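Local coordinates for protein exotoxin 6 (Staphylococcus aureus subsp. aureus Mu50, PDB 4ZYS) that is a staphylococcal superantigen-like exotoxin that probably binds host sugars or proteins to blunt immune defence, at residues 103-108 and 190-195; 119-124 and 135-140; 154-159 and 166-171. All blocks are in the same frame, centred on the assembly; numbering follows the deposited sequence.

How the contacts relate
All three contacts lie in the beta-grasp domain, where a five-stranded mixed sheet packs against helix 130-145. Contact 1 joins strands 106-111 and 189-196 and closes a chain loop in which contacts 2 and 3 are nested, one after the other. Centres of contacts 1 and 2 are about 9 Å apart, those of 1 and 3 about 12 Å, and those of 2 and 3 about 14 Å. Strand 189-196 lies between 106-111 and 155-161, so contacts 1 and 3 share one sheet; contact 2 lays the helix against the segment that follows edge strand 117-119. Leu137 of the helix touches both Leu107 and Ile157, so one core links all three.

Contact 1 (103-108 and 190-195); sequences HTPILE and QKILVE
Ile192 is gripped twice by strand 106-108 in the beta-grasp sheet: its N donates to Ile106 O at 2.7 Å, and its O accepts from Glu108 N at 3.0 Å. Strands 106-108 and 190-195 run parallel here, their axes 4.6 Å apart and 11° from alignment. Gln190 O, bound by Ile106 N, and Val194 N, bound to Glu108 O, extend the parallel pattern at its two ends.

On the buried face, the Leu107 and Ile192 side chains cross obliquely, Leu107 CD1 lying 3.7 Å from Ile192 CG2. With Leu107 CG anti to the backbone N (chi1 168°), CD1 also reaches Val194 CG2 at 4.1 Å. Pro105 lies beside Ile192, pointing the same way, with its CG 4.0 Å from Ile192 CD1. Helix 130-145 covers this face through Leu137, which touches Leu107 and Ile192; Tyr121 meets the same pair.

On the other face, Ile106 CB packs on Lys191 CG and Glu108 CB on Leu193 CD1. Further out, Gln190 and Lys191 form a classic beta bulge in strand 189-196, both facing Thr160 of the neighbouring strand 155-161. A water donates to Glu108 OE1 at 2.7 Å and to Ile192 O at 3.1 Å.

Contact 2 (119-124 and 135-140); sequences SLYQIY and YRLRER
Arg140 reaches from helix 130-145 to Ser119, Leu120 and Tyr121, and its NH1 makes both hydrogen bonds between the two segments. From CB, CG leaves anti to the backbone N. The chain then bends at chi2 (84°), which turns CD off the extended line, and again at chi3 (55°), which does the same for NE. CZ, at the centre of the guanidinium, lies 3.7 Å from Leu120 O. NH1 is the branch with two acceptors: it donates to Leu120 O at 2.9 Å with an N-H...O angle of 154°, standing above that carbonyl plane, and weakly to Ser119 OG, also at 2.9 Å. Both acceptors lie at the guanidinium edge, near its plane, which should restrain rotation of the group. The other branch, NH2, comes to the rim of the Tyr121 ring, in the ring plane, 3.5 Å from CD1.

This joins the helix of the beta-grasp domain to the segment that leaves edge strand 117-119, on the side where Leu107 of strand 106-111 also touches Arg140 and Leu137.

Over one face of the Tyr121 ring lies Leu137 CD2, 4.4 Å from Tyr121 CZ, a loose apolar contact. At the far end of the ring, Tyr121 OH comes within 3.7 Å of Arg136 CB, the two side chains crossing at about a right angle. Beyond CB, Arg136 turns away from Tyr121, and its NH1 forms a salt bridge with Glu139 OE1 at 3.0 Å, meeting the carboxylate on its syn side.

Contact 3 (154-159 and 166-171); sequences QGQITI and SHTIDL
Ser166 begins the return strand of a beta hairpin, 155-161 with 166-170, axes antiparallel at 165° and 4.5 Å apart, at one edge of the beta-grasp sheet. Ser166 CA approaches Ile159 O in a CA-H...O contact. His167 forms a hydrogen-bonded pair with Ile159: its N donates to Ile159 O, and its O accepts from Ile159 N, each at 2.8 Å.

Thr168 faces Thr158 in a non-hydrogen-bonded pair, the side chains side by side: CG2 is anti to the carbonyl carbon in Thr168 and to the backbone N in Thr158 (OG1 chi1 -49°), which sets the two methyls 4.1 Å apart.

Ile169, on the buried face, pairs likewise with Ile157, CB to CB at 4.1 Å: its O accepts from Ile157 N, and its N donates to Ile157 O at 2.9 Å. Leu137 and Arg138 of helix 130-145 cover this pair. Asp170 OD1 accepts from Ser172 OG, and a water that accepts from Gly155 N lies within bonding distance of it.

Leu171 closes the pairing, its N donating to Gly155 O at 2.8 Å from above the carbonyl plane. Its side chain crosses Ile157 at about a right angle, Leu171 CD2 lying 3.7 Å from Ile157 CD1.

Contact 1 (103-108 and 190-195)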
loop_
_atom_site.group_PDB
_atom_site.type_symbol
_atom_site.label_atom_id
_atom_site.label_comp_id
_atom_site.label_asym_id
_atom_site.label_seq_id
_atom_site.Cartn_x
_atom_site.Cartn_y
_atom_site.Cartn_z
ATOM N N HIS A 103 -1.575 2.730 -16.764
ATOM C CA HIS A 103 -1.364 1.307 -17.005
ATOM C C HIS A 103 -2.556 0.551 -16.463
ATOM O O HIS A 103 -2.959 0.798 -15.334
ATOM C CB HIS A 103 -0.062 0.831 -16.353
ATOM C CG HIS A 103 0.316 -0.550 -16.758
ATOM N ND1 HIS A 103 0.762 -0.824 -18.038
ATOM C CD2 HIS A 103 0.281 -1.699 -16.046
ATOM C CE1 HIS A 103 0.995 -2.128 -18.060
ATOM N NE2 HIS A 103 0.703 -2.697 -16.888
ATOM N N THR A 104 -3.157 -0.335 -17.274
ATOM C CA THR A 104 -4.357 -1.041 -16.844
ATOM C C THR A 104 -4.074 -2.530 -16.786
ATOM O O THR A 104 -4.334 -3.248 -17.749
ATOM C CB THR A 104 -5.558 -0.691 -17.729
ATOM O OG1 THR A 104 -5.294 -1.125 -19.059
ATOM C CG2 THR A 104 -5.870 0.787 -17.726
ATOM N N PRO A 105 -3.549 -3.037 -15.659
ATOM C CA PRO A 105 -3.351 -4.489 -15.561
ATOM C C PRO A 105 -4.707 -5.198 -15.463
ATOM O O PRO A 105 -5.727 -4.543 -15.235
ATOM C CB PRO A 105 -2.540 -4.636 -14.267
ATOM C CG PRO A 105 -2.964 -3.473 -13.423
ATOM C CD PRO A 105 -3.210 -2.350 -14.388
ATOM N N ILE A 106 -4.732 -6.516 -15.653
ATOM C CA ILE A 106 -5.979 -7.247 -15.510
ATOM C C ILE A 106 -6.292 -7.273 -14.043
ATOM O O ILE A 106 -5.386 -7.509 -13.248
ATOM C CB ILE A 106 -5.886 -8.688 -16.118
ATOM C CG1 ILE A 106 -5.838 -8.671 -17.648
ATOM C CG2 ILE A 106 -7.007 -9.622 -15.616
ATOM C CD1 ILE A 106 -6.835 -7.752 -18.341
ATOM N N LEU A 107 -7.528 -6.944 -13.666
ATOM C CA LEU A 107 -7.930 -7.050 -12.268
ATOM C C LEU A 107 -9.144 -7.928 -12.212
ATOM O O LEU A 107 -10.154 -7.625 -12.838
ATOM C CB LEU A 107 -8.175 -5.697 -11.540
ATOM C CG LEU A 107 -8.873 -5.832 -10.167
ATOM C CD1 LEU A 107 -7.955 -6.521 -9.107
ATOM C CD2 LEU A 107 -9.442 -4.516 -9.690
ATOM N N GLU A 108 -9.046 -9.027 -11.481
ATOM C CA GLU A 108 -10.172 -9.937 -11.287
ATOM C C GLU A 108 -10.398 -10.135 -9.813
ATOM O O GLU A 108 -9.433 -10.236 -9.062
ATOM C CB GLU A 108 -9.945 -11.284 -11.977
ATOM C CG GLU A 108 -10.013 -11.242 -13.488
ATOM C CD GLU A 108 -9.764 -12.606 -14.097
ATOM O OE1 GLU A 108 -8.664 -13.159 -13.880
ATOM O OE2 GLU A 108 -10.688 -13.147 -14.748
ATOM N N GLN A 190 1.172 -7.088 -14.597
ATOM C CA GLN A 190 0.367 -7.665 -15.681
ATOM C C GLN A 190 -1.067 -8.043 -15.270
ATOM O O GLN A 190 -2.024 -7.719 -15.988
ATOM C CB GLN A 190 1.047 -8.925 -16.252
ATOM C CG GLN A 190 1.947 -8.659 -17.429
ATOM C CD GLN A 190 1.239 -8.411 -18.732
ATOM O OE1 GLN A 190 0.677 -7.333 -18.959
ATOM N NE2 GLN A 190 1.367 -9.357 -19.658
ATOM N N LYS A 191 -1.193 -8.801 -14.164
ATOM C CA LYS A 191 -2.446 -9.339 -13.655
ATOM C C LYS A 191 -2.523 -9.183 -12.160
ATOM O O LYS A 191 -1.506 -9.284 -11.478
ATOM C CB LYS A 191 -2.552 -10.845 -13.970
ATOM C CG LYS A 191 -2.869 -11.237 -15.392
ATOM C CD LYS A 191 -3.086 -12.747 -15.423
ATOM C CE LYS A 191 -4.021 -13.210 -16.513
ATOM N NZ LYS A 191 -4.288 -14.676 -16.433
ATOM N N ILE A 192 -3.740 -8.993 -11.648
ATOM C CA ILE A 192 -4.039 -8.923 -10.230
ATOM C C ILE A 192 -5.265 -9.806 -9.987
ATOM O O ILE A 192 -6.255 -9.751 -10.728
ATOM C CB ILE A 192 -4.227 -7.484 -9.668
ATOM C CG1 ILE A 192 -2.992 -6.588 -9.941
ATOM C CG2 ILE A 192 -4.570 -7.508 -8.142
ATOM C CD1 ILE A 192 -3.274 -5.035 -9.717
ATOM N N LEU A 193 -5.175 -10.637 -8.956
ATOM C CA LEU A 193 -6.264 -11.480 -8.541
ATOM C C LEU A 193 -6.514 -11.238 -7.081
ATOM O O LEU A 193 -5.575 -11.281 -6.296
ATOM C CB LEU A 193 -5.960 -12.987 -8.825
ATOM C CG LEU A 193 -7.039 -14.003 -8.361
ATOM C CD1 LEU A 193 -8.335 -13.831 -9.148
ATOM C CD2 LEU A 193 -6.536 -15.427 -8.474
ATOM N N VAL A 194 -7.775 -10.959 -6.710
ATOM C CA VAL A 194 -8.190 -10.834 -5.310
ATOM C C VAL A 194 -9.144 -11.990 -5.060
ATOM O O VAL A 194 -10.228 -11.988 -5.619
ATOM C CB VAL A 194 -8.816 -9.459 -4.936
ATOM C CG1 VAL A 194 -9.105 -9.392 -3.443
ATOM C CG2 VAL A 194 -7.928 -8.293 -5.359
ATOM N N GLU A 195 -8.725 -13.005 -4.309
ATOM C CA GLU A 195 -9.557 -14.164 -3.964
ATOM C C GLU A 195 -10.090 -14.015 -2.561
ATOM O O GLU A 195 -9.290 -13.825 -1.639
ATOM C CB GLU A 195 -8.757 -15.491 -4.029
ATOM C CG GLU A 195 -8.495 -16.045 -5.407
ATOM C CD GLU A 195 -7.510 -17.201 -5.434
ATOM O OE1 GLU A 195 -6.309 -16.995 -5.122
ATOM O OE2 GLU A 195 -7.944 -18.318 -5.797
HETATM O O HOH W 1 -6.451 -11.820 -13.022
#

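Contact 2 (119-124 and 135-140)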
loop_
_atom_site.group_PDB
_atom_site.type_symbol
_atom_site.label_atom_id
_atom_site.label_comp_id
_atom_site.label_asym_id
_atom_site.label_seq_id
_atom_site.Cartn_x
_atom_site.Cartn_y
_atom_site.Cartn_z
ATOM N N SER A 119 -12.604 -6.181 -13.425
ATOM C CA SER A 119 -12.832 -4.801 -13.025
ATOM C C SER A 119 -11.748 -3.944 -13.632
ATOM O O SER A 119 -10.633 -4.423 -13.840
ATOM C CB SER A 119 -12.831 -4.683 -11.503
ATOM O OG SER A 119 -13.210 -3.384 -11.077
ATOM N N LEU A 120 -12.062 -2.685 -13.933
ATOM C CA LEU A 120 -11.053 -1.766 -14.460
ATOM C C LEU A 120 -10.184 -1.245 -13.280
ATOM O O LEU A 120 -10.723 -0.779 -12.271
ATOM C CB LEU A 120 -11.720 -0.611 -15.236
ATOM C CG LEU A 120 -10.830 0.514 -15.786
ATOM C CD1 LEU A 120 -9.720 -0.010 -16.705
ATOM C CD2 LEU A 120 -11.663 1.521 -16.527
ATOM N N TYR A 121 -8.856 -1.383 -13.396
ATOM C CA TYR A 121 -7.911 -0.885 -12.397
ATOM C C TYR A 121 -6.820 -0.066 -13.092
ATOM O O TYR A 121 -6.189 -0.562 -14.029
ATOM C CB TYR A 121 -7.310 -2.029 -11.583
ATOM C CG TYR A 121 -6.523 -1.545 -10.384
ATOM C CD1 TYR A 121 -7.142 -0.841 -9.357
ATOM C CD2 TYR A 121 -5.161 -1.776 -10.282
ATOM C CE1 TYR A 121 -6.422 -0.369 -8.265
ATOM C CE2 TYR A 121 -4.433 -1.325 -9.184
ATOM C CZ TYR A 121 -5.064 -0.603 -8.187
ATOM O OH TYR A 121 -4.366 -0.161 -7.096
ATOM N N GLN A 122 -6.638 1.186 -12.688
ATOM C CA GLN A 122 -5.643 2.059 -13.332
ATOM C C GLN A 122 -4.442 2.332 -12.417
ATOM O O GLN A 122 -4.631 2.782 -11.289
ATOM C CB GLN A 122 -6.277 3.401 -13.787
ATOM C CG GLN A 122 -7.454 3.202 -14.715
ATOM C CD GLN A 122 -7.896 4.371 -15.538
ATOM O OE1 GLN A 122 -7.609 5.546 -15.282
ATOM N NE2 GLN A 122 -8.610 4.054 -16.580
ATOM N N ILE A 123 -3.218 2.065 -12.916
ATOM C CA ILE A 123 -1.928 2.325 -12.240
ATOM C C ILE A 123 -1.329 3.599 -12.871
ATOM O O ILE A 123 -1.248 3.679 -14.093
ATOM C CB ILE A 123 -0.938 1.103 -12.323
ATOM C CG1 ILE A 123 -1.445 -0.145 -11.548
ATOM C CG2 ILE A 123 0.503 1.466 -11.889
ATOM C CD1 ILE A 123 -1.564 0.016 -10.082
ATOM N N TYR A 124 -0.914 4.576 -12.048
ATOM C CA TYR A 124 -0.343 5.821 -12.565
ATOM C C TYR A 124 1.152 5.952 -12.215
ATOM O O TYR A 124 1.834 6.859 -12.716
ATOM C CB TYR A 124 -1.134 7.034 -12.022
ATOM C CG TYR A 124 -2.633 6.910 -12.224
ATOM C CD1 TYR A 124 -3.199 7.001 -13.497
ATOM C CD2 TYR A 124 -3.482 6.662 -11.149
ATOM C CE1 TYR A 124 -4.576 6.879 -13.688
ATOM C CE2 TYR A 124 -4.861 6.562 -11.325
ATOM C CZ TYR A 124 -5.403 6.663 -12.595
ATOM O OH TYR A 124 -6.758 6.553 -12.763
ATOM N N TYR A 135 -3.763 -1.552 0.186
ATOM C CA TYR A 135 -4.886 -0.763 0.645
ATOM C C TYR A 135 -5.975 -0.633 -0.413
ATOM O O TYR A 135 -7.146 -0.840 -0.096
ATOM C CB TYR A 135 -4.431 0.638 1.098
ATOM C CG TYR A 135 -5.574 1.459 1.658
ATOM C CD1 TYR A 135 -6.391 2.210 0.825
ATOM C CD2 TYR A 135 -5.816 1.507 3.024
ATOM C CE1 TYR A 135 -7.452 2.956 1.331
ATOM C CE2 TYR A 135 -6.880 2.246 3.544
ATOM C CZ TYR A 135 -7.690 2.976 2.692
ATOM O OH TYR A 135 -8.741 3.717 3.167
ATOM N N ARG A 136 -5.602 -0.208 -1.632
ATOM C CA ARG A 136 -6.560 0.057 -2.710
ATOM C C ARG A 136 -7.274 -1.220 -3.181
ATOM O O ARG A 136 -8.457 -1.160 -3.533
ATOM C CB ARG A 136 -5.883 0.765 -3.894
ATOM C CG ARG A 136 -5.362 2.172 -3.570
ATOM C CD ARG A 136 -6.513 3.142 -3.273
ATOM N NE ARG A 136 -6.047 4.519 -3.139
ATOM C CZ ARG A 136 -6.721 5.475 -2.517
ATOM N NH1 ARG A 136 -7.875 5.204 -1.917
ATOM N NH2 ARG A 136 -6.238 6.698 -2.464
ATOM N N LEU A 137 -6.592 -2.366 -3.165
ATOM C CA LEU A 137 -7.253 -3.597 -3.594
ATOM C C LEU A 137 -8.225 -4.096 -2.493
ATOM O O LEU A 137 -9.336 -4.526 -2.798
ATOM C CB LEU A 137 -6.229 -4.668 -3.993
ATOM C CG LEU A 137 -5.431 -4.357 -5.294
ATOM C CD1 LEU A 137 -4.173 -5.200 -5.376
ATOM C CD2 LEU A 137 -6.284 -4.490 -6.532
ATOM N N ARG A 138 -7.829 -3.964 -1.229
ATOM C CA ARG A 138 -8.675 -4.339 -0.099
ATOM C C ARG A 138 -9.881 -3.390 -0.026
ATOM O O ARG A 138 -10.963 -3.870 0.240
ATOM C CB ARG A 138 -7.864 -4.358 1.221
ATOM C CG ARG A 138 -6.829 -5.507 1.271
ATOM C CD ARG A 138 -6.459 -5.860 2.686
ATOM N NE ARG A 138 -5.109 -6.426 2.774
ATOM C CZ ARG A 138 -4.691 -7.253 3.731
ATOM N NH1 ARG A 138 -5.526 -7.661 4.676
ATOM N NH2 ARG A 138 -3.436 -7.676 3.750
ATOM N N GLU A 139 -9.714 -2.094 -0.354
ATOM C CA GLU A 139 -10.779 -1.069 -0.400
ATOM C C GLU A 139 -11.885 -1.449 -1.396
ATOM O O GLU A 139 -13.062 -1.352 -1.063
ATOM C CB GLU A 139 -10.178 0.297 -0.784
ATOM C CG GLU A 139 -11.172 1.449 -0.834
ATOM C CD GLU A 139 -10.532 2.786 -1.140
ATOM O OE1 GLU A 139 -9.650 2.834 -2.029
ATOM O OE2 GLU A 139 -10.916 3.786 -0.492
ATOM N N ARG A 140 -11.492 -1.886 -2.597
ATOM C CA ARG A 140 -12.366 -2.340 -3.682
ATOM C C ARG A 140 -13.125 -3.616 -3.233
ATOM O O ARG A 140 -14.341 -3.670 -3.372
ATOM C CB ARG A 140 -11.482 -2.587 -4.923
ATOM C CG ARG A 140 -12.164 -3.038 -6.209
ATOM C CD ARG A 140 -12.738 -1.930 -7.062
ATOM N NE ARG A 140 -11.793 -0.871 -7.451
ATOM C CZ ARG A 140 -11.220 -0.768 -8.644
ATOM N NH1 ARG A 140 -11.427 -1.693 -9.572
ATOM N NH2 ARG A 140 -10.441 0.266 -8.921
#

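Contact 3 (154-159 and 166-171)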
loop_
_atom_site.group_PDB
_atom_site.type_symbol
_atom_site.label_atom_id
_atom_site.label_comp_id
_atom_site.label_asym_id
_atom_site.label_seq_id
_atom_site.Cartn_x
_atom_site.Cartn_y
_atom_site.Cartn_z
ATOM N N GLN A 154 -11.017 -14.271 4.887
ATOM C CA GLN A 154 -9.896 -15.043 4.348
ATOM C C GLN A 154 -9.704 -14.878 2.844
ATOM O O GLN A 154 -10.624 -14.512 2.118
ATOM C CB GLN A 154 -10.116 -16.531 4.660
ATOM C CG GLN A 154 -9.756 -16.937 6.075
ATOM C CD GLN A 154 -10.401 -18.256 6.398
ATOM O OE1 GLN A 154 -11.624 -18.353 6.561
ATOM N NE2 GLN A 154 -9.601 -19.309 6.488
ATOM N N GLY A 155 -8.502 -15.198 2.384
ATOM C CA GLY A 155 -8.149 -15.141 0.973
ATOM C C GLY A 155 -6.777 -14.576 0.701
ATOM O O GLY A 155 -5.962 -14.386 1.610
ATOM N N GLN A 156 -6.545 -14.249 -0.563
ATOM C CA GLN A 156 -5.251 -13.806 -1.051
ATOM C C GLN A 156 -5.350 -12.799 -2.172
ATOM O O GLN A 156 -6.253 -12.874 -3.022
ATOM C CB GLN A 156 -4.539 -15.055 -1.614
ATOM C CG GLN A 156 -3.031 -15.047 -1.530
ATOM C CD GLN A 156 -2.449 -16.315 -2.101
ATOM O OE1 GLN A 156 -1.989 -16.355 -3.249
ATOM N NE2 GLN A 156 -2.427 -17.373 -1.302
ATOM N N ILE A 157 -4.355 -11.907 -2.223
ATOM C CA ILE A 157 -4.106 -11.002 -3.336
ATOM C C ILE A 157 -2.888 -11.574 -4.080
ATOM O O ILE A 157 -1.891 -11.851 -3.428
ATOM C CB ILE A 157 -3.896 -9.517 -2.936
ATOM C CG1 ILE A 157 -5.164 -8.900 -2.363
ATOM C CG2 ILE A 157 -3.381 -8.692 -4.137
ATOM C CD1 ILE A 157 -4.882 -7.683 -1.456
ATOM N N THR A 158 -2.953 -11.735 -5.419
ATOM C CA THR A 158 -1.817 -12.216 -6.207
ATOM C C THR A 158 -1.522 -11.160 -7.283
ATOM O O THR A 158 -2.380 -10.864 -8.107
ATOM C CB THR A 158 -2.053 -13.636 -6.741
ATOM O OG1 THR A 158 -2.491 -14.460 -5.664
ATOM C CG2 THR A 158 -0.808 -14.252 -7.352
ATOM N N ILE A 159 -0.334 -10.532 -7.204
ATOM C CA ILE A 159 0.120 -9.530 -8.160
ATOM C C ILE A 159 1.163 -10.219 -9.050
ATOM O O ILE A 159 2.213 -10.637 -8.564
ATOM C CB ILE A 159 0.615 -8.218 -7.469
ATOM C CG1 ILE A 159 -0.532 -7.615 -6.596
ATOM C CG2 ILE A 159 1.104 -7.193 -8.514
ATOM C CD1 ILE A 159 -0.121 -6.606 -5.522
ATOM N N SER A 166 5.526 -13.205 -8.817
ATOM C CA SER A 166 4.270 -12.892 -8.164
ATOM C C SER A 166 4.496 -12.367 -6.744
ATOM O O SER A 166 5.462 -12.756 -6.073
ATOM C CB SER A 166 3.344 -14.099 -8.148
ATOM O OG SER A 166 3.886 -15.153 -7.377
ATOM N N HIS A 167 3.617 -11.452 -6.311
ATOM C CA HIS A 167 3.580 -10.891 -4.971
ATOM C C HIS A 167 2.262 -11.339 -4.370
ATOM O O HIS A 167 1.225 -11.061 -4.956
ATOM C CB HIS A 167 3.715 -9.347 -4.987
ATOM C CG HIS A 167 4.962 -8.897 -5.664
ATOM N ND1 HIS A 167 6.175 -8.902 -5.010
ATOM C CD2 HIS A 167 5.154 -8.514 -6.944
ATOM C CE1 HIS A 167 7.061 -8.512 -5.904
ATOM N NE2 HIS A 167 6.491 -8.272 -7.083
ATOM N N THR A 168 2.292 -12.102 -3.266
ATOM C CA THR A 168 1.054 -12.576 -2.637
ATOM C C THR A 168 0.859 -11.895 -1.283
ATOM O O THR A 168 1.816 -11.701 -0.544
ATOM C CB THR A 168 0.987 -14.093 -2.501
ATOM O OG1 THR A 168 1.988 -14.495 -1.577
ATOM C CG2 THR A 168 1.163 -14.810 -3.822
ATOM N N ILE A 169 -0.391 -11.507 -0.993
ATOM C CA ILE A 169 -0.790 -10.838 0.238
ATOM C C ILE A 169 -1.971 -11.576 0.853
ATOM O O ILE A 169 -3.036 -11.628 0.237
ATOM C CB ILE A 169 -1.114 -9.329 0.024
ATOM C CG1 ILE A 169 0.048 -8.587 -0.733
ATOM C CG2 ILE A 169 -1.443 -8.685 1.369
ATOM C CD1 ILE A 169 -0.207 -7.080 -1.135
ATOM N N ASP A 170 -1.784 -12.114 2.079
ATOM C CA ASP A 170 -2.806 -12.840 2.833
ATOM C C ASP A 170 -3.854 -11.842 3.356
ATOM O O ASP A 170 -3.518 -10.849 3.995
ATOM C CB ASP A 170 -2.126 -13.641 3.959
ATOM C CG ASP A 170 -3.002 -14.465 4.881
ATOM O OD1 ASP A 170 -4.243 -14.492 4.672
ATOM O OD2 ASP A 170 -2.458 -15.050 5.836
ATOM N N LEU A 171 -5.116 -12.075 3.004
ATOM C CA LEU A 171 -6.210 -11.164 3.340
ATOM C C LEU A 171 -6.652 -11.237 4.789
ATOM O O LEU A 171 -7.299 -10.295 5.277
ATOM C CB LEU A 171 -7.413 -11.421 2.415
ATOM C CG LEU A 171 -7.279 -10.834 0.990
ATOM C CD1 LEU A 171 -8.552 -11.097 0.149
ATOM C CD2 LEU A 171 -6.997 -9.328 1.032
HETATM O O HOH W 2 -6.525 -16.129 4.174
#